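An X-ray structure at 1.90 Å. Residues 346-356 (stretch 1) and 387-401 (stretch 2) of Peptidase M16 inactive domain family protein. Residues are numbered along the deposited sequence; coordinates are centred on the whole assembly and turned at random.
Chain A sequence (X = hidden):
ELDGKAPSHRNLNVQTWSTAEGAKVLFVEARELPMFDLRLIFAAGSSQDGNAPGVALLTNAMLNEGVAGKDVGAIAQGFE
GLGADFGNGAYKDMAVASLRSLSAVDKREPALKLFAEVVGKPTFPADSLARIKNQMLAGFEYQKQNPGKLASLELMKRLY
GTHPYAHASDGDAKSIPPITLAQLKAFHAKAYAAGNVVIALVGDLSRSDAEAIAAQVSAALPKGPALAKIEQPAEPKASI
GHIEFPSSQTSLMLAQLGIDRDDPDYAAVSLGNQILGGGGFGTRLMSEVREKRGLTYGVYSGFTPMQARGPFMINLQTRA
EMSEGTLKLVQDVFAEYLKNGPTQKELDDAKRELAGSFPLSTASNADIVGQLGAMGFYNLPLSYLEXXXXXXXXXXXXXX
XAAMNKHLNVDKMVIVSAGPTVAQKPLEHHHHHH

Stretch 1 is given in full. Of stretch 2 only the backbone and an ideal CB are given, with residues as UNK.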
# COMPACT_ATOMS: atom_id res chain seq x y z
N GLU A 346 -17.56 0.37 -29.02
CA GLU A 346 -16.99 -0.18 -27.79
C GLU A 346 -15.77 -1.05 -28.07
O GLU A 346 -14.78 -0.98 -27.35
CB GLU A 346 -18.02 -1.02 -27.03
CG GLU A 346 -19.24 -0.24 -26.59
CD GLU A 346 -20.23 -1.10 -25.82
OE1 GLU A 346 -20.60 -2.18 -26.34
OE2 GLU A 346 -20.64 -0.70 -24.71
N LEU A 347 -15.86 -1.87 -29.11
CA LEU A 347 -14.77 -2.76 -29.47
C LEU A 347 -13.53 -1.98 -29.90
O LEU A 347 -12.42 -2.29 -29.47
CB LEU A 347 -15.20 -3.70 -30.60
CG LEU A 347 -14.17 -4.73 -31.06
CD1 LEU A 347 -14.15 -5.89 -30.07
CD2 LEU A 347 -14.52 -5.24 -32.45
N ASP A 348 -13.71 -0.96 -30.74
CA ASP A 348 -12.58 -0.16 -31.20
C ASP A 348 -11.93 0.61 -30.07
O ASP A 348 -10.70 0.63 -29.95
CB ASP A 348 -13.02 0.80 -32.31
CG ASP A 348 -13.30 0.08 -33.62
OD1 ASP A 348 -12.47 -0.77 -34.01
OD2 ASP A 348 -14.34 0.37 -34.25
N ASP A 349 -12.75 1.26 -29.25
CA ASP A 349 -12.25 2.01 -28.11
C ASP A 349 -11.44 1.09 -27.20
O ASP A 349 -10.34 1.43 -26.77
CB ASP A 349 -13.42 2.61 -27.33
CG ASP A 349 -14.11 3.75 -28.08
OD1 ASP A 349 -14.11 3.72 -29.34
OD2 ASP A 349 -14.66 4.65 -27.42
N ALA A 350 -11.98 -0.10 -26.92
CA ALA A 350 -11.28 -1.05 -26.06
C ALA A 350 -9.94 -1.45 -26.68
O ALA A 350 -8.91 -1.43 -26.00
CB ALA A 350 -12.14 -2.29 -25.83
N LYS A 351 -9.95 -1.81 -27.96
CA LYS A 351 -8.71 -2.19 -28.64
C LYS A 351 -7.71 -1.04 -28.57
O LYS A 351 -6.52 -1.27 -28.35
CB LYS A 351 -8.99 -2.56 -30.10
CG LYS A 351 -9.80 -3.84 -30.27
CD LYS A 351 -10.61 -3.82 -31.55
CE LYS A 351 -9.91 -4.48 -32.71
NZ LYS A 351 -10.08 -5.95 -32.65
N ARG A 352 -8.19 0.18 -28.75
CA ARG A 352 -7.31 1.35 -28.70
C ARG A 352 -6.73 1.52 -27.30
O ARG A 352 -5.54 1.79 -27.15
CB ARG A 352 -8.07 2.61 -29.11
CG ARG A 352 -7.17 3.83 -29.19
CD ARG A 352 -7.85 5.02 -29.85
NE ARG A 352 -8.95 5.56 -29.06
CZ ARG A 352 -10.24 5.30 -29.28
NH1 ARG A 352 -10.61 4.50 -30.28
NH2 ARG A 352 -11.16 5.85 -28.50
N GLU A 353 -7.57 1.37 -26.28
CA GLU A 353 -7.10 1.50 -24.90
C GLU A 353 -6.09 0.40 -24.60
O GLU A 353 -5.05 0.65 -23.99
CB GLU A 353 -8.27 1.37 -23.92
CG GLU A 353 -9.25 2.53 -23.93
CD GLU A 353 -10.34 2.38 -22.87
OE1 GLU A 353 -11.18 1.46 -23.01
OE2 GLU A 353 -10.34 3.17 -21.90
N LEU A 354 -6.41 -0.81 -25.03
CA LEU A 354 -5.55 -1.96 -24.81
C LEU A 354 -4.20 -1.76 -25.49
O LEU A 354 -3.15 -1.93 -24.86
CB LEU A 354 -6.22 -3.23 -25.35
CG LEU A 354 -5.57 -4.57 -25.00
CD1 LEU A 354 -5.52 -4.75 -23.48
CD2 LEU A 354 -6.37 -5.70 -25.65
N ALA A 355 -4.22 -1.38 -26.76
CA ALA A 355 -3.00 -1.15 -27.52
C ALA A 355 -2.11 -0.16 -26.79
O ALA A 355 -0.93 -0.43 -26.55
CB ALA A 355 -3.34 -0.64 -28.92
N GLY A 356 -2.67 1.00 -26.46
CA GLY A 356 -1.90 2.00 -25.74
C GLY A 356 -1.34 1.39 -24.47
O GLY A 356 -0.14 1.14 -24.36
N UNK A 387 1.36 -13.06 -29.58
CA UNK A 387 0.06 -13.60 -29.98
C UNK A 387 -1.09 -12.85 -29.31
O UNK A 387 -2.15 -12.67 -29.92
CB UNK A 387 -0.02 -15.09 -29.64
N UNK A 388 -0.89 -12.43 -28.07
CA UNK A 388 -1.93 -11.72 -27.35
C UNK A 388 -2.30 -10.41 -28.06
O UNK A 388 -3.47 -10.09 -28.22
CB UNK A 388 -1.48 -11.44 -25.92
N UNK A 389 -1.28 -9.65 -28.47
CA UNK A 389 -1.51 -8.38 -29.16
C UNK A 389 -2.19 -8.59 -30.50
O UNK A 389 -3.20 -7.95 -30.79
CB UNK A 389 -0.19 -7.63 -29.36
N UNK A 390 -1.63 -9.48 -31.31
CA UNK A 390 -2.18 -9.76 -32.62
C UNK A 390 -3.65 -10.15 -32.51
O UNK A 390 -4.52 -9.50 -33.09
CB UNK A 390 -1.38 -10.87 -33.31
N UNK A 391 -3.93 -11.20 -31.73
CA UNK A 391 -5.29 -11.69 -31.54
C UNK A 391 -6.24 -10.63 -31.00
O UNK A 391 -7.35 -10.47 -31.52
CB UNK A 391 -5.28 -12.89 -30.59
N UNK A 392 -5.82 -9.90 -29.97
CA UNK A 392 -6.66 -8.87 -29.39
C UNK A 392 -7.11 -7.84 -30.42
O UNK A 392 -8.30 -7.62 -30.60
CB UNK A 392 -5.91 -8.17 -28.25
N UNK A 393 -6.14 -7.23 -31.10
CA UNK A 393 -6.44 -6.23 -32.12
C UNK A 393 -7.27 -6.76 -33.29
O UNK A 393 -7.85 -5.98 -34.04
CB UNK A 393 -5.13 -5.65 -32.66
N UNK A 394 -7.35 -8.08 -33.44
CA UNK A 394 -8.10 -8.66 -34.54
C UNK A 394 -9.50 -9.20 -34.22
O UNK A 394 -10.24 -9.59 -35.12
CB UNK A 394 -7.27 -9.80 -35.13
N UNK A 395 -9.85 -9.21 -32.94
CA UNK A 395 -11.16 -9.71 -32.53
C UNK A 395 -12.32 -8.92 -33.13
O UNK A 395 -12.23 -7.71 -33.30
CB UNK A 395 -11.26 -9.69 -31.00
N UNK A 396 -13.41 -9.62 -33.44
CA UNK A 396 -14.60 -8.99 -33.99
C UNK A 396 -15.70 -9.02 -32.93
O UNK A 396 -15.63 -9.77 -31.96
CB UNK A 396 -15.05 -9.69 -35.27
N UNK A 397 -16.72 -8.18 -33.11
CA UNK A 397 -17.83 -8.13 -32.17
C UNK A 397 -18.46 -9.51 -32.02
O UNK A 397 -18.87 -9.91 -30.93
CB UNK A 397 -18.88 -7.11 -32.63
N UNK A 398 -18.54 -10.24 -33.13
CA UNK A 398 -19.12 -11.58 -33.14
C UNK A 398 -18.28 -12.56 -32.32
O UNK A 398 -18.83 -13.37 -31.58
CB UNK A 398 -19.26 -12.08 -34.58
N UNK A 399 -16.96 -12.48 -32.45
CA UNK A 399 -16.06 -13.37 -31.71
C UNK A 399 -16.08 -13.09 -30.22
O UNK A 399 -16.02 -14.01 -29.41
CB UNK A 399 -14.63 -13.24 -32.24
N UNK A 400 -16.15 -11.81 -29.85
CA UNK A 400 -16.21 -11.46 -28.44
C UNK A 400 -17.54 -11.94 -27.86
O UNK A 400 -17.58 -12.58 -26.81
CB UNK A 400 -16.04 -9.95 -28.24
N UNK A 401 -18.63 -11.65 -28.55
CA UNK A 401 -19.95 -12.08 -28.08
C UNK A 401 -20.01 -13.60 -27.91
O UNK A 401 -20.57 -14.11 -26.93
CB UNK A 401 -21.04 -11.62 -29.05

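Stretch 1 is helical throughout, and helix 387-394 runs nearly antiparallel to it: the axes approach to 9.8 Å at 159°. The closest CA pair is Lys 351 CA and the CA of position 393, 5.8 Å apart.

Positions 387, 390 and 391 have no atom of stretch 1 within 5.5 Å of their ideal CB, so helix-compatible polar residues would serve. They are Asp 387, Arg 390 and Gln 391; Arg 390 NH1 forms a salt bridge with Asp 387 OD1 at 3.0 Å.

Positions 388 and 389 point sideways, also with no near neighbour, so only a long side chain could reach stretch 1. At 388 the apolar end of Leu 354 favours a large hydrophobic group; Phe 388 (chi1 t) brings CE2 to 4.4 Å from Leu 354 CD2, at an oblique approach. At 389 many residues would fit; it is selenomethionine, Met 389, whose nearest approach is 5.7 Å, from Met 389 CE to Leu 354 O.

At position 392 the ideal CB lies 3.6 Å from Leu 354 CD2, which suits a small residue such as Ala, Ser or Cys. Ser 392 keeps its CB in that contact and turns OG back to Phe 388 O, a 2.8 Å hydrogen bond.

Position 393 points sideways, its ideal CB 4.9 Å from Lys 351 CE. The backbone oxygen of Lys 351 invites a long donor, and Gln, Lys or Arg are plausible. Gln 393, with chi1 and chi2 both m, folds across so that NE2 donates to Lys 351 O (3.1 Å, 175°), while NE2 also lies 3.5 Å from Ala 355 CB.

Positions 392 to 395 meet Lys 351 chiefly through backbone. Lys 351 NZ donates to the backbone O of position 395 at 2.9 Å, to Ser 392 O at 3.2 Å and to Gln 393 O at 2.6 Å, the last oxygen being less surely placed. Position 394 points away, and polar residues suit it: Glu 394. Position 395, phi/psi -61/145, has its ideal CB 4.9 Å from Leu 347 CD1, so an aliphatic residue is reasonable: Leu 395.

Position 396 points away just before helix 397-401, where Ser, Thr, Asp or Asn could cap. Thr 396 OG1, itself less surely placed, accepts from the backbone N of position 399 at 3.2 Å.

At 397 and 400 the ideal CB atoms lie 4.7 Å from Leu 347 CD2 and 4.8 Å from Leu 347 CD1, so Val, Ile or Leu would suit. Val 397 CG2 meets CD2 of Leu 347, and Val 400 CG2 meets its CD1, both at 3.9 Å.

Positions 398, 399 and 401 are out of reach, tolerating polar residues: Glu 398, Gln 399 and Lys 401. Gln 399 OE1 accepts from Thr 396 N at 2.8 Å.

Stretch 2 387-401: DFMRQSQELTVEQVK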
# COMPACT_ATOMS: atom_id res chain seq x y z
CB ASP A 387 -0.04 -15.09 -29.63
CG ASP A 387 1.04 -15.92 -30.29
OD1 ASP A 387 1.43 -15.60 -31.44
OD2 ASP A 387 1.50 -16.91 -29.67
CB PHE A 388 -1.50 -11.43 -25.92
CG PHE A 388 -2.56 -10.75 -25.11
CD1 PHE A 388 -3.64 -11.48 -24.60
CD2 PHE A 388 -2.53 -9.38 -24.90
CE1 PHE A 388 -4.66 -10.84 -23.90
CE2 PHE A 388 -3.54 -8.73 -24.21
CZ PHE A 388 -4.61 -9.46 -23.71
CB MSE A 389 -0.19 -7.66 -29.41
CG MSE A 389 0.23 -6.72 -28.30
SE MSE A 389 0.51 -7.58 -26.77
CE MSE A 389 0.54 -6.20 -25.58
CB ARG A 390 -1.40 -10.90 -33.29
CG ARG A 390 -1.76 -11.11 -34.76
CD ARG A 390 -0.99 -12.26 -35.39
NE ARG A 390 -1.32 -13.55 -34.79
CZ ARG A 390 -0.52 -14.23 -33.98
NH1 ARG A 390 0.67 -13.75 -33.67
NH2 ARG A 390 -0.92 -15.39 -33.48
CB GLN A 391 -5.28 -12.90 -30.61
CG GLN A 391 -4.62 -14.13 -31.21
CD GLN A 391 -4.64 -15.33 -30.27
OE1 GLN A 391 -5.69 -15.69 -29.74
NE2 GLN A 391 -3.48 -15.95 -30.08
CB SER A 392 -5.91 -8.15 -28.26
OG SER A 392 -5.77 -8.99 -27.13
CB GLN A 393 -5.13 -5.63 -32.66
CG GLN A 393 -4.31 -4.86 -31.63
CD GLN A 393 -5.08 -3.72 -30.99
OE1 GLN A 393 -5.68 -2.90 -31.68
NE2 GLN A 393 -5.05 -3.66 -29.66
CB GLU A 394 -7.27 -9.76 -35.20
CG GLU A 394 -6.16 -9.21 -36.09
CD GLU A 394 -5.21 -10.27 -36.60
OE1 GLU A 394 -5.68 -11.37 -36.97
OE2 GLU A 394 -3.99 -10.00 -36.64
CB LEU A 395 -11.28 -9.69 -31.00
CG LEU A 395 -10.38 -10.69 -30.27
CD1 LEU A 395 -10.42 -10.41 -28.77
CD2 LEU A 395 -10.84 -12.11 -30.58
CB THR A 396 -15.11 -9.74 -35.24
OG1 THR A 396 -15.40 -11.10 -34.90
CG2 THR A 396 -14.07 -9.71 -36.35
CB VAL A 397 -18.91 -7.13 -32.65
CG1 VAL A 397 -20.16 -7.26 -31.79
CG2 VAL A 397 -18.36 -5.72 -32.57
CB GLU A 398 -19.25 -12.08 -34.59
CG GLU A 398 -17.92 -12.41 -35.27
CD GLU A 398 -18.05 -12.64 -36.77
OE1 GLU A 398 -18.90 -13.45 -37.19
OE2 GLU A 398 -17.28 -12.00 -37.53
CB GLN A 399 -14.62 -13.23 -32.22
CG GLN A 399 -14.44 -13.62 -33.68
CD GLN A 399 -13.04 -13.35 -34.17
OE1 GLN A 399 -12.51 -12.25 -34.02
NE2 GLN A 399 -12.41 -14.36 -34.76
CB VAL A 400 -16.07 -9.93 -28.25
CG1 VAL A 400 -16.35 -9.55 -26.79
CG2 VAL A 400 -14.67 -9.49 -28.66
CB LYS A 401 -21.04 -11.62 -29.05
CG LYS A 401 -22.43 -12.16 -28.75
CD LYS A 401 -23.44 -11.67 -29.78
CE LYS A 401 -24.82 -12.25 -29.55
NZ LYS A 401 -24.88 -13.72 -29.82
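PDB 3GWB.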